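Local coordinates for catalase (Bacillus pumilus, PDB 4QOR) that breaks down hydrogen peroxide into water and oxygen, using the haem cofactor typical of catalases, at the 2-chlorophenol site. Sequence-based numbering; all coordinates share one arbitrary frame.

The 2-chlorophenol site. Residues 457, 460-461, 464, 482, 485. With 2CH (2-chlorophenol), chain B.
2-Chlorophenol lies between helix 453-466 and the loop that ends the modelled chain. The pocket is largely apolar and encloses most of the ligand: about 211 of the 268 Å² of ligand surface is buried. The structure was determined with chlorophenol bound; the structure alone does not show that this site takes part in peroxide turnover.

Cys461 covers one face, with CB 3.8 Å from the centroid of the ligand ring in a CH-pi contact. Its SG, anti to the backbone N (chi1 179°), lies over the same face and reaches toward C1, the carbon bearing the hydroxyl. Tyr485, the last modelled residue, lies across the ligand from Cys461, over the hydroxyl-bearing end, with the CB-CG-CD2 side of its side chain turned to C1 and O. It loses more of its own surface to the ligand (46 Å²) than the other residues described, with Cys461 next at 35 Å².

Tyr464 meets the ligand edge-to-face: the planes stand at 59°, and ligand C5 points at one face of the tyrosine, toward its rim. CB of Tyr464 supports the same end, next to C4.

Aliphatic tips close the rim. On the helix side, Leu457 CD1 comes within 3.6 Å of ligand C2, and Ile460 CG2 borders C3 from the edge. Ile482 comes obliquely past the C3-C4 edge, from the side away from Cys461, with its CG2 3.7 Å from ligand C3. CG1 of Ile482 is flanked by both backbone N and C (chi1 53°), and the extended branch beyond it carries CD1 toward C4.

The ligand O meets only carbon and sulfur of the residues described, so binding appears to rest on shape and dispersion. Tyr485 CG is 3.5 Å from ligand O, and Tyr485 CB packs 3.6 Å from the chlorine atom CL8.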
# COMPACT_ATOMS: atom_id res chain seq x y z
N LEU A 457 -0.21 23.55 38.79
CA LEU A 457 -1.22 24.14 39.67
C LEU A 457 -2.65 23.76 39.22
O LEU A 457 -3.50 23.44 40.03
CB LEU A 457 -1.05 25.64 39.66
CG LEU A 457 -2.01 26.46 40.51
CD1 LEU A 457 -1.84 26.13 41.99
CD2 LEU A 457 -1.76 27.91 40.23
N ILE A 460 -3.53 20.34 40.28
CA ILE A 460 -3.86 20.34 41.71
C ILE A 460 -5.28 20.85 41.90
O ILE A 460 -6.04 20.26 42.65
CB ILE A 460 -2.84 21.22 42.52
CG1 ILE A 460 -1.46 20.52 42.61
CG2 ILE A 460 -3.32 21.46 43.95
CD1 ILE A 460 -0.37 21.47 43.02
N CYS A 461 -5.59 21.98 41.25
CA CYS A 461 -6.93 22.54 41.31
C CYS A 461 -8.01 21.56 40.85
O CYS A 461 -9.04 21.46 41.50
CB CYS A 461 -6.98 23.80 40.47
SG CYS A 461 -8.56 24.69 40.36
N TYR A 464 -8.26 18.96 43.58
CA TYR A 464 -8.94 19.67 44.69
C TYR A 464 -10.48 19.75 44.50
O TYR A 464 -11.23 19.51 45.44
CB TYR A 464 -8.35 21.08 44.88
CG TYR A 464 -8.76 21.73 46.19
CD1 TYR A 464 -9.90 22.51 46.27
CD2 TYR A 464 -8.00 21.57 47.33
CE1 TYR A 464 -10.28 23.10 47.46
CE2 TYR A 464 -8.34 22.19 48.52
CZ TYR A 464 -9.48 22.94 48.59
OH TYR A 464 -9.83 23.52 49.79
N ILE A 482 -1.05 26.43 48.24
CA ILE A 482 -2.29 26.82 47.58
C ILE A 482 -3.15 27.67 48.50
O ILE A 482 -4.32 27.91 48.20
CB ILE A 482 -3.06 25.59 47.04
CG1 ILE A 482 -3.29 24.54 48.15
CG2 ILE A 482 -2.29 24.96 45.87
CD1 ILE A 482 -4.35 23.50 47.82
N TYR A 485 -5.33 30.63 47.26
CA TYR A 485 -6.62 30.23 46.68
C TYR A 485 -7.45 29.29 47.57
O TYR A 485 -7.85 29.65 48.67
CB TYR A 485 -6.42 29.51 45.33
CG TYR A 485 -5.09 29.74 44.60
CD1 TYR A 485 -4.95 30.75 43.64
CD2 TYR A 485 -3.99 28.92 44.85
CE1 TYR A 485 -3.75 30.95 42.98
CE2 TYR A 485 -2.79 29.11 44.19
CZ TYR A 485 -2.68 30.13 43.25
OH TYR A 485 -1.46 30.34 42.61
C1 2CH B . -6.47 26.56 42.98
C2 2CH B . -5.35 25.77 42.87
C3 2CH B . -5.24 24.66 43.67
C4 2CH B . -6.22 24.30 44.60
C5 2CH B . -7.35 25.06 44.76
C6 2CH B . -7.49 26.18 43.97
O 2CH B . -6.59 27.67 42.19
CL8 2CH B . -8.94 27.16 44.16